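Local coordinates for SspB protein (Streptomyces clavuligerus, PDB 6JUF), which probably acts as a metal-dependent DNA-cleaving nuclease in the phosphorothioation-sensing SspABCD-SspE system that defends bacteria against phage, at residues B[230-235]-B[315-320]. Residues are numbered along the deposited sequence; the frame is centred on the assembly and turned at random.
Sequences PARIIA and DEQYDN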
loop_
_atom_site.group_PDB
_atom_site.type_symbol
_atom_site.label_atom_id
_atom_site.label_comp_id
_atom_site.label_asym_id
_atom_site.label_seq_id
_atom_site.Cartn_x
_atom_site.Cartn_y
_atom_site.Cartn_z
ATOM N N PRO B 230 -5.311 -16.397 -0.536
ATOM C CA PRO B 230 -6.407 -17.226 0.010
ATOM C C PRO B 230 -6.794 -18.379 -0.952
ATOM O O PRO B 230 -6.772 -18.244 -2.200
ATOM C CB PRO B 230 -7.595 -16.237 0.201
ATOM C CG PRO B 230 -6.943 -14.894 0.215
ATOM C CD PRO B 230 -5.744 -15.011 -0.725
ATOM N N ALA B 231 -7.203 -19.515 -0.339
ATOM C CA ALA B 231 -7.741 -20.654 -1.115
ATOM C C ALA B 231 -8.860 -20.295 -2.081
ATOM O O ALA B 231 -8.861 -20.785 -3.213
ATOM C CB ALA B 231 -8.213 -21.737 -0.150
ATOM N N ARG B 232 -9.800 -19.430 -1.666
ATOM C CA ARG B 232 -10.885 -19.073 -2.576
ATOM C C ARG B 232 -10.409 -18.202 -3.754
ATOM O O ARG B 232 -11.006 -18.196 -4.794
ATOM C CB ARG B 232 -12.051 -18.398 -1.830
ATOM C CG ARG B 232 -12.785 -19.459 -0.967
ATOM C CD ARG B 232 -14.021 -18.871 -0.283
ATOM N NE ARG B 232 -13.631 -18.023 0.820
ATOM C CZ ARG B 232 -14.317 -17.842 1.960
ATOM N NH1 ARG B 232 -15.446 -18.493 2.184
ATOM N NH2 ARG B 232 -13.856 -17.025 2.895
ATOM N N ILE B 233 -9.290 -17.461 -3.565
ATOM C CA ILE B 233 -8.746 -16.725 -4.741
ATOM C C ILE B 233 -8.123 -17.694 -5.773
ATOM O O ILE B 233 -8.352 -17.584 -6.981
ATOM C CB ILE B 233 -7.721 -15.627 -4.332
ATOM C CG1 ILE B 233 -8.331 -14.531 -3.434
ATOM C CG2 ILE B 233 -7.058 -15.016 -5.594
ATOM C CD1 ILE B 233 -9.470 -13.744 -4.065
ATOM N N ILE B 234 -7.403 -18.697 -5.258
ATOM C CA ILE B 234 -6.894 -19.808 -6.091
ATOM C C ILE B 234 -8.044 -20.509 -6.834
ATOM O O ILE B 234 -8.025 -20.670 -8.060
ATOM C CB ILE B 234 -6.043 -20.791 -5.274
ATOM C CG1 ILE B 234 -4.772 -20.076 -4.736
ATOM C CG2 ILE B 234 -5.643 -21.985 -6.134
ATOM C CD1 ILE B 234 -4.024 -20.844 -3.625
ATOM N N ALA B 235 -9.073 -20.924 -6.065
ATOM C CA ALA B 235 -10.203 -21.646 -6.678
ATOM C C ALA B 235 -10.961 -20.811 -7.722
ATOM O O ALA B 235 -11.309 -21.286 -8.809
ATOM C CB ALA B 235 -11.133 -22.160 -5.576
ATOM N N ASP B 315 -17.186 -14.274 -4.473
ATOM C CA ASP B 315 -18.024 -13.433 -3.661
ATOM C C ASP B 315 -18.050 -13.954 -2.236
ATOM O O ASP B 315 -18.119 -13.134 -1.292
ATOM C CB ASP B 315 -19.420 -13.360 -4.250
ATOM C CG ASP B 315 -20.169 -12.088 -3.834
ATOM O OD1 ASP B 315 -19.476 -11.067 -3.600
ATOM O OD2 ASP B 315 -21.401 -12.092 -3.810
ATOM N N GLU B 316 -17.995 -15.264 -2.041
ATOM C CA GLU B 316 -17.959 -15.800 -0.682
ATOM C C GLU B 316 -16.743 -15.307 0.076
ATOM O O GLU B 316 -16.800 -15.026 1.283
ATOM C CB GLU B 316 -17.937 -17.291 -0.736
ATOM C CG GLU B 316 -19.297 -17.820 -1.127
ATOM C CD GLU B 316 -19.230 -19.239 -1.570
ATOM O OE1 GLU B 316 -18.290 -19.908 -1.121
ATOM O OE2 GLU B 316 -20.158 -19.693 -2.295
ATOM N N GLN B 317 -15.616 -15.213 -0.617
ATOM C CA GLN B 317 -14.407 -14.745 -0.027
ATOM C C GLN B 317 -14.543 -13.329 0.515
ATOM O O GLN B 317 -13.828 -12.936 1.425
ATOM C CB GLN B 317 -13.309 -14.783 -1.103
ATOM C CG GLN B 317 -11.929 -14.233 -0.669
ATOM C CD GLN B 317 -11.272 -14.960 0.510
ATOM O OE1 GLN B 317 -11.602 -16.079 0.837
ATOM N NE2 GLN B 317 -10.243 -14.300 1.119
ATOM N N TYR B 318 -15.478 -12.576 -0.045
ATOM C CA TYR B 318 -15.724 -11.197 0.405
ATOM C C TYR B 318 -17.086 -10.989 1.051
ATOM O O TYR B 318 -17.636 -9.867 1.029
ATOM C CB TYR B 318 -15.522 -10.218 -0.777
ATOM C CG TYR B 318 -14.081 -10.146 -1.167
ATOM C CD1 TYR B 318 -13.226 -9.288 -0.509
ATOM C CD2 TYR B 318 -13.543 -11.034 -2.110
ATOM C CE1 TYR B 318 -11.888 -9.214 -0.841
ATOM C CE2 TYR B 318 -12.210 -11.009 -2.443
ATOM C CZ TYR B 318 -11.387 -10.094 -1.809
ATOM O OH TYR B 318 -10.041 -10.033 -2.092
ATOM N N ASP B 319 -17.588 -12.050 1.663
ATOM C CA ASP B 319 -18.838 -11.963 2.427
ATOM C C ASP B 319 -20.065 -11.587 1.599
ATOM O O ASP B 319 -20.973 -10.886 2.107
ATOM C CB ASP B 319 -18.633 -11.041 3.625
ATOM C CG ASP B 319 -18.232 -11.809 4.887
ATOM O OD1 ASP B 319 -17.919 -13.031 4.835
ATOM O OD2 ASP B 319 -18.249 -11.198 5.943
ATOM N N ASN B 320 -20.109 -12.096 0.354
ATOM C CA ASN B 320 -21.293 -12.016 -0.489
ATOM C C ASN B 320 -21.758 -10.588 -0.673
ATOM O O ASN B 320 -22.884 -10.195 -0.331
ATOM C CB ASN B 320 -22.360 -12.958 0.096
ATOM C CG ASN B 320 -21.867 -14.393 0.132
ATOM O OD1 ASN B 320 -21.880 -15.047 1.200
ATOM N ND2 ASN B 320 -21.416 -14.891 -0.997
HETATM O O HOH W 1 -10.153 -18.458 1.094
HETATM O O HOH W 2 -16.757 -20.696 0.615
#
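The first turn of helix 231-243 meets the last turn of helix 306-317, and R232 and Q317 join the two ends. The side chain of Q317 leaves its helix with CG anti to the backbone N (chi1 177°) and then bends at chi2, which carries the amide across to the other helix. Its OE1 takes a hydrogen bond from R232 NE at 2.8 Å (N-H...O 157°), the donor lying in the carbonyl plane and the oxygen nearly in the guanidinium plane, although the two planes are turned 68° apart. R232 NH2 adds a weak bond to the same OE1, and a water bridges this oxygen to R232 N, one of the backbone N-H groups at the start of the helix. A neutral amide oxygen thus serves an arginine directly and a helix N-terminus through the water. One face of the guanidinium lies over the backbone of the neighbouring helix, with E316 O 3.7 Å above its plane. R232 NH1 and E316 OE1 stand 4.6 Å apart, beyond a salt bridge; OE1 is hydrogen-bonded to H286. The partner helix finishes in a Schellman motif: N320 N bonds to D315 O, D319 N to E316 O, and D319, the C-prime residue, has positive phi. P230 can sit at the N-cap because the N-H it lacks takes no part in the helix's bonds; its CB packs 3.4 Å from Q317 NE2. E195 of the second subunit packs on both P230 and Q317. Branched, apolar I233 puts CD1 at the edge of the Y318 ring, 4.2 Å from CE2; tyrosine combines this apolar ring with a hydroxyl that bonds to S109.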